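Local coordinates for protein peptidyl-prolyl cis-trans isomerase cyclophilin-type (Toxoplasma gondii, PDB 3BO7) that probably catalyses the cis-trans isomerisation of peptidyl-proline bonds, so aiding protein folding, and belongs to the cyclophilins that bind cyclosporin A, at residues Arg10-Gln15 with Lys165-Ile170; Phe89-Asp94 with His113-Glu118. One frame throughout, in Å; residues are numbered along the deposited sequence.

Interaction 1 of 2, residues Arg10-Gln15 with Lys165-Ile170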
loop_
_atom_site.group_PDB
_atom_site.type_symbol
_atom_site.label_atom_id
_atom_site.label_comp_id
_atom_site.label_asym_id
_atom_site.label_seq_id
_atom_site.Cartn_x
_atom_site.Cartn_y
_atom_site.Cartn_z
ATOM N N ARG A 10 10.527 5.560 -2.127
ATOM C CA ARG A 10 9.826 6.696 -1.541
ATOM C C ARG A 10 8.536 7.003 -2.308
ATOM O O ARG A 10 8.547 7.180 -3.532
ATOM C CB ARG A 10 10.731 7.928 -1.504
ATOM C CG ARG A 10 10.129 9.130 -0.793
ATOM C CD ARG A 10 11.066 10.320 -0.872
ATOM N NE ARG A 10 12.230 10.108 -0.022
ATOM C CZ ARG A 10 13.418 10.676 -0.200
ATOM N NH1 ARG A 10 13.612 11.501 -1.207
ATOM N NH2 ARG A 10 14.411 10.412 0.642
ATOM N N ILE A 11 7.427 7.044 -1.579
ATOM C CA ILE A 11 6.155 7.505 -2.133
ATOM C C ILE A 11 6.054 8.999 -1.843
ATOM O O ILE A 11 6.053 9.400 -0.676
ATOM C CB ILE A 11 4.942 6.754 -1.511
ATOM C CG1 ILE A 11 4.953 5.279 -1.925
ATOM C CG2 ILE A 11 3.622 7.411 -1.921
ATOM C CD1 ILE A 11 3.839 4.419 -1.285
ATOM N N VAL A 12 5.992 9.810 -2.901
ATOM C CA VAL A 12 5.878 11.257 -2.768
ATOM C C VAL A 12 4.427 11.651 -2.999
ATOM O O VAL A 12 3.895 11.459 -4.103
ATOM C CB VAL A 12 6.779 12.024 -3.795
ATOM C CG1 VAL A 12 6.795 13.528 -3.490
ATOM C CG2 VAL A 12 8.189 11.479 -3.818
ATOM N N THR A 13 3.774 12.191 -1.970
ATOM C CA THR A 13 2.387 12.636 -2.139
ATOM C C THR A 13 2.244 14.146 -1.995
ATOM O O THR A 13 3.181 14.844 -1.595
ATOM C CB THR A 13 1.371 11.914 -1.193
ATOM O OG1 THR A 13 1.448 12.461 0.130
ATOM C CG2 THR A 13 1.602 10.393 -1.158
ATOM N N THR A 14 1.053 14.636 -2.321
ATOM C CA THR A 14 0.722 16.048 -2.193
ATOM C C THR A 14 0.657 16.486 -0.729
ATOM O O THR A 14 0.483 17.672 -0.446
ATOM C CB THR A 14 -0.627 16.361 -2.890
ATOM O OG1 THR A 14 -1.665 15.548 -2.325
ATOM C CG2 THR A 14 -0.541 16.081 -4.395
ATOM N N GLN A 15 0.787 15.534 0.198
ATOM C CA GLN A 15 0.703 15.830 1.631
ATOM C C GLN A 15 1.768 15.086 2.434
ATOM O O GLN A 15 1.507 14.601 3.539
ATOM C CB GLN A 15 -0.688 15.504 2.176
ATOM C CG GLN A 15 -1.813 16.355 1.592
ATOM C CD GLN A 15 -3.172 15.988 2.140
ATOM O OE1 GLN A 15 -3.322 15.731 3.328
ATOM N NE2 GLN A 15 -4.178 15.968 1.267
ATOM N N LYS A 165 -2.653 12.532 -2.611
ATOM C CA LYS A 165 -2.511 11.973 -3.951
ATOM C C LYS A 165 -1.033 11.725 -4.251
ATOM O O LYS A 165 -0.187 12.586 -3.985
ATOM C CB LYS A 165 -3.140 12.910 -4.993
ATOM C CG LYS A 165 -3.105 12.390 -6.428
ATOM C CD LYS A 165 -3.857 13.310 -7.405
ATOM C CE LYS A 165 -3.105 14.612 -7.696
ATOM N NZ LYS A 165 -1.807 14.381 -8.414
ATOM N N VAL A 166 -0.736 10.541 -4.788
ATOM C CA VAL A 166 0.629 10.154 -5.138
ATOM C C VAL A 166 1.103 10.973 -6.333
ATOM O O VAL A 166 0.504 10.909 -7.411
ATOM C CB VAL A 166 0.743 8.625 -5.455
ATOM C CG1 VAL A 166 2.141 8.260 -5.930
ATOM C CG2 VAL A 166 0.351 7.780 -4.242
ATOM N N GLU A 167 2.167 11.750 -6.123
ATOM C CA GLU A 167 2.827 12.494 -7.195
ATOM C C GLU A 167 3.767 11.576 -7.967
ATOM O O GLU A 167 3.800 11.591 -9.199
ATOM C CB GLU A 167 3.577 13.713 -6.636
ATOM C CG GLU A 167 2.687 14.935 -6.442
ATOM C CD GLU A 167 3.271 16.000 -5.518
ATOM O OE1 GLU A 167 2.586 17.026 -5.319
ATOM O OE2 GLU A 167 4.392 15.825 -4.987
ATOM N N GLU A 168 4.511 10.757 -7.234
ATOM C CA GLU A 168 5.441 9.810 -7.839
ATOM C C GLU A 168 5.947 8.840 -6.804
ATOM O O GLU A 168 5.844 9.086 -5.601
ATOM C CB GLU A 168 6.648 10.536 -8.456
ATOM C CG GLU A 168 7.508 11.264 -7.426
ATOM C CD GLU A 168 8.784 11.834 -8.004
ATOM O OE1 GLU A 168 9.156 11.480 -9.145
ATOM O OE2 GLU A 168 9.421 12.646 -7.302
ATOM N N ILE A 169 6.517 7.745 -7.294
ATOM C CA ILE A 169 7.217 6.797 -6.449
ATOM C C ILE A 169 8.651 6.663 -6.953
ATOM O O ILE A 169 8.890 6.352 -8.129
ATOM C CB ILE A 169 6.487 5.434 -6.372
ATOM C CG1 ILE A 169 5.048 5.645 -5.864
ATOM C CG2 ILE A 169 7.258 4.462 -5.481
ATOM C CD1 ILE A 169 4.246 4.367 -5.634
ATOM N N ILE A 170 9.601 6.952 -6.068
ATOM C CA ILE A 170 11.011 6.822 -6.404
ATOM C C ILE A 170 11.505 5.491 -5.858
ATOM O O ILE A 170 11.445 5.251 -4.653
ATOM C CB ILE A 170 11.884 7.994 -5.843
ATOM C CG1 ILE A 170 11.289 9.363 -6.220
ATOM C CG2 ILE A 170 13.336 7.858 -6.332
ATOM C CD1 ILE A 170 11.967 10.569 -5.552
#
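Val12 spreads its two methyls between the carboxylate end of Glu167 and the stem of Glu168. Its CG2 lies beside Glu168 CG, 3.7 Å away, the two side chains running the same way, while Val12 CG1 meets Glu167 OE2 at 3.6 Å. A beta-branched residue suits this place because it offers one bump to each glutamate, and the aliphatic stem of Glu168 packs while the extended chain carries its carboxylate past the same methyl. Glu168 CG stands between its own backbone N and carbonyl carbon (chi1 64°), which sets that methylene against the valine.

Two neighbouring residues face Val12 because strand 166-170 carries a classic beta bulge. Val12 O takes the N-H of Glu167, with Glu167 N 2.7 Å away. Glu168 N donates to Val12 O as well, from 3.3 Å. The pairing is antiparallel, part of the cyclophilin beta-barrel: strand 7-13 lies between strands 16-22 and 166-171, and Phe48 of strand 48-52 touches both Thr13 and Val166 where the barrel closes.

On the other face, Ile11 reaches both Val166 and Ile169. Its CG1 runs side by side with Ile169, 3.9 Å from CD1, whereas its CG2 turns to Val166 CG2, and Thr13 CG2 comes near Val166 CA. The methyls of these beta-branched residues suit a largely buried face, with Ile20 also against Ile11.

Beyond the strand, Thr14 and Lys165 grip each other twice: Thr14 N donates to Lys165 O, and Lys165 N returns a bond to Thr14 OG1 at 3.2 Å, nearly straight at 169°. The hydroxyl of Thr13 instead accepts from Gln15 N in an ST turn that starts the reversal into strand 16-22, and is also hydrogen-bonded to Gly16 O. Thr14 CG2 crosses the end of Glu167 obliquely, 3.4 Å from OE1.

Interaction 2 of 2, residues Phe89-Asp94 with His113-Glu118; sequences FEDEFD and HSNLSE. With SO4 (sulfate ion), chain I.
Phe89 and Asn115 form a single antiparallel beta bridge between two irregular loops of the cyclophilin fold, the second of which runs on to Glu118, packed against the bound peptide. Phe89 N donates to Asn115 O at 3.1 Å; the return bond, Asn115 N to Phe89 O, is weak. Asparagine suits this spot because its ND2 carries two hydrogens for two acceptors: Phe89 O, approached from above its carbonyl plane at 3.0 Å, and Asp91 OD1 at 2.8 Å. Asn115 CG, anti to its own carbonyl carbon (chi1 -62°), starts the amide off toward them. Its CB sits over one face of the Phe89 ring, 3.5 Å from the centroid, a CH-pi contact. Ala30 and Ser33 of helix 28-39 also touch that ring.

Histidine suits position 113 because ND1 can accept: Asp91 N meets it in the ring plane (2.9 Å), while His113 N donates almost straight, at 176°, to Asp91 OD2 from above the carboxylate. Glu90 CG lies over a face of the imidazole, and Glu90 N holds a sulfate, probably from the crystallisation liquor, that Arg29 also binds. One water bridges Asp91 OD1 to Asn115 OD1; another donates to Asp91 OD1 while accepting from Ser114 N.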
loop_
_atom_site.group_PDB
_atom_site.type_symbol
_atom_site.label_atom_id
_atom_site.label_comp_id
_atom_site.label_asym_id
_atom_site.label_seq_id
_atom_site.Cartn_x
_atom_site.Cartn_y
_atom_site.Cartn_z
ATOM N N PHE A 89 -2.602 -12.410 -7.598
ATOM C CA PHE A 89 -1.600 -13.356 -7.124
ATOM C C PHE A 89 -1.902 -13.833 -5.707
ATOM O O PHE A 89 -2.678 -13.207 -4.969
ATOM C CB PHE A 89 -0.166 -12.799 -7.261
ATOM C CG PHE A 89 0.061 -11.503 -6.546
ATOM C CD1 PHE A 89 0.497 -11.485 -5.214
ATOM C CD2 PHE A 89 -0.152 -10.300 -7.192
ATOM C CE1 PHE A 89 0.705 -10.284 -4.550
ATOM C CE2 PHE A 89 0.056 -9.099 -6.536
ATOM C CZ PHE A 89 0.486 -9.087 -5.212
ATOM N N GLU A 90 -1.288 -14.959 -5.350
ATOM C CA GLU A 90 -1.547 -15.634 -4.091
ATOM C C GLU A 90 -1.001 -14.880 -2.884
ATOM O O GLU A 90 -0.082 -14.056 -2.994
ATOM C CB GLU A 90 -0.998 -17.058 -4.133
ATOM C CG GLU A 90 -1.734 -17.967 -5.120
ATOM C CD GLU A 90 -1.283 -19.423 -5.062
ATOM O OE1 GLU A 90 -1.779 -20.239 -5.885
ATOM O OE2 GLU A 90 -0.441 -19.756 -4.194
ATOM N N ASP A 91 -1.590 -15.158 -1.733
ATOM C CA ASP A 91 -1.170 -14.551 -0.488
ATOM C C ASP A 91 0.196 -15.081 -0.063
ATOM O O ASP A 91 0.593 -16.194 -0.437
ATOM C CB ASP A 91 -2.209 -14.820 0.607
ATOM C CG ASP A 91 -3.545 -14.136 0.335
ATOM O OD1 ASP A 91 -3.553 -12.951 -0.079
ATOM O OD2 ASP A 91 -4.593 -14.791 0.545
ATOM N N GLU A 92 0.911 -14.268 0.706
ATOM C CA GLU A 92 2.201 -14.654 1.255
ATOM C C GLU A 92 2.259 -14.209 2.700
ATOM O O GLU A 92 2.253 -13.011 2.994
ATOM C CB GLU A 92 3.344 -14.021 0.477
ATOM C CG GLU A 92 3.398 -14.390 -0.999
ATOM C CD GLU A 92 4.302 -13.464 -1.774
ATOM O OE1 GLU A 92 3.928 -12.272 -1.944
ATOM O OE2 GLU A 92 5.374 -13.930 -2.219
ATOM N N PHE A 93 2.299 -15.191 3.593
ATOM C CA PHE A 93 2.296 -14.948 5.012
ATOM C C PHE A 93 3.615 -15.439 5.569
ATOM O O PHE A 93 4.287 -16.264 4.945
ATOM C CB PHE A 93 1.111 -15.659 5.676
ATOM C CG PHE A 93 -0.225 -15.344 5.042
ATOM C CD1 PHE A 93 -0.610 -14.021 4.801
ATOM C CD2 PHE A 93 -1.107 -16.373 4.697
ATOM C CE1 PHE A 93 -1.838 -13.728 4.205
ATOM C CE2 PHE A 93 -2.349 -16.088 4.108
ATOM C CZ PHE A 93 -2.713 -14.760 3.868
ATOM N N ASP A 94 3.987 -14.909 6.732
ATOM C CA ASP A 94 5.219 -15.268 7.410
ATOM C C ASP A 94 5.019 -14.856 8.857
ATOM O O ASP A 94 4.519 -13.768 9.124
ATOM C CB ASP A 94 6.404 -14.524 6.774
ATOM C CG ASP A 94 7.763 -15.074 7.210
ATOM O OD1 ASP A 94 8.080 -15.060 8.422
ATOM O OD2 ASP A 94 8.541 -15.483 6.324
ATOM N N HIS A 113 -6.118 -15.049 -1.990
ATOM C CA HIS A 113 -5.428 -14.935 -3.281
ATOM C C HIS A 113 -6.110 -14.017 -4.301
ATOM O O HIS A 113 -6.351 -14.409 -5.435
ATOM C CB HIS A 113 -5.179 -16.328 -3.873
ATOM C CG HIS A 113 -4.746 -17.346 -2.859
ATOM N ND1 HIS A 113 -3.636 -17.176 -2.059
ATOM C CD2 HIS A 113 -5.274 -18.545 -2.517
ATOM C CE1 HIS A 113 -3.496 -18.226 -1.270
ATOM N NE2 HIS A 113 -4.478 -19.070 -1.526
ATOM N N SER A 114 -6.412 -12.794 -3.876
ATOM C CA SER A 114 -7.045 -11.789 -4.733
ATOM C C SER A 114 -6.252 -10.486 -4.711
ATOM O O SER A 114 -6.824 -9.396 -4.750
ATOM C CB SER A 114 -8.487 -11.533 -4.294
ATOM O OG SER A 114 -8.542 -11.226 -2.916
ATOM N N ASN A 115 -4.929 -10.615 -4.664
ATOM C CA ASN A 115 -4.025 -9.473 -4.599
ATOM C C ASN A 115 -3.793 -8.858 -5.973
ATOM O O ASN A 115 -3.426 -9.546 -6.926
ATOM C CB ASN A 115 -2.680 -9.889 -3.996
ATOM C CG ASN A 115 -2.801 -10.392 -2.582
ATOM O OD1 ASN A 115 -3.090 -9.628 -1.664
ATOM N ND2 ASN A 115 -2.554 -11.686 -2.390
ATOM N N LEU A 116 -4.013 -7.556 -6.066
ATOM C CA LEU A 116 -3.768 -6.824 -7.289
ATOM C C LEU A 116 -2.820 -5.658 -7.029
ATOM O O LEU A 116 -1.601 -5.818 -7.149
ATOM C CB LEU A 116 -5.092 -6.380 -7.938
ATOM C CG LEU A 116 -5.928 -7.497 -8.588
ATOM C CD1 LEU A 116 -7.225 -6.944 -9.166
ATOM C CD2 LEU A 116 -5.145 -8.239 -9.669
ATOM N N SER A 117 -3.372 -4.506 -6.652
ATOM C CA SER A 117 -2.577 -3.293 -6.438
ATOM C C SER A 117 -2.917 -2.461 -5.191
ATOM O O SER A 117 -2.141 -1.604 -4.794
ATOM C CB SER A 117 -2.624 -2.410 -7.684
ATOM O OG SER A 117 -3.836 -1.687 -7.756
ATOM N N GLU A 118 -4.073 -2.710 -4.583
ATOM C CA GLU A 118 -4.507 -1.937 -3.418
ATOM C C GLU A 118 -3.783 -2.368 -2.155
ATOM O O GLU A 118 -3.578 -3.560 -1.915
ATOM C CB GLU A 118 -6.019 -2.023 -3.219
ATOM C CG GLU A 118 -6.778 -1.064 -4.077
ATOM C CD GLU A 118 -8.259 -0.969 -3.715
ATOM O OE1 GLU A 118 -8.591 -0.502 -2.593
ATOM O OE2 GLU A 118 -9.091 -1.338 -4.579
HETATM S S SO4 I . 1.379 -16.283 -7.809
HETATM O O1 SO4 I . 1.948 -15.519 -6.711
HETATM O O2 SO4 I . 1.675 -15.623 -9.076
HETATM O O3 SO4 I . 1.936 -17.639 -7.844
HETATM O O4 SO4 I . -0.064 -16.381 -7.601
HETATM O O HOH W 1 -3.236 -10.392 0.942
HETATM O O HOH W 2 -5.756 -12.007 -1.155
#

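Overall arrangement
From the N terminus the chain enters strand 7-13, whose end supplies the first half of interaction 1, turns into strand 16-22 and continues through helix 28-39 and strands 48-52 and 56-59. A long loop then brings in 89-94. Strand 104-107 follows, and 113-118 returns to close the short loop of interaction 2 just before strand 119-122. Only after strand 135-141 and helix 143-149 does 165-170 come back to strand 7-13, closing interaction 1 around everything between. Interaction 2 is therefore nested within it. One joins neighbouring barrel strands, the other two connecting loops; their centres are 23 Å apart, on opposite sides of the chain's centre.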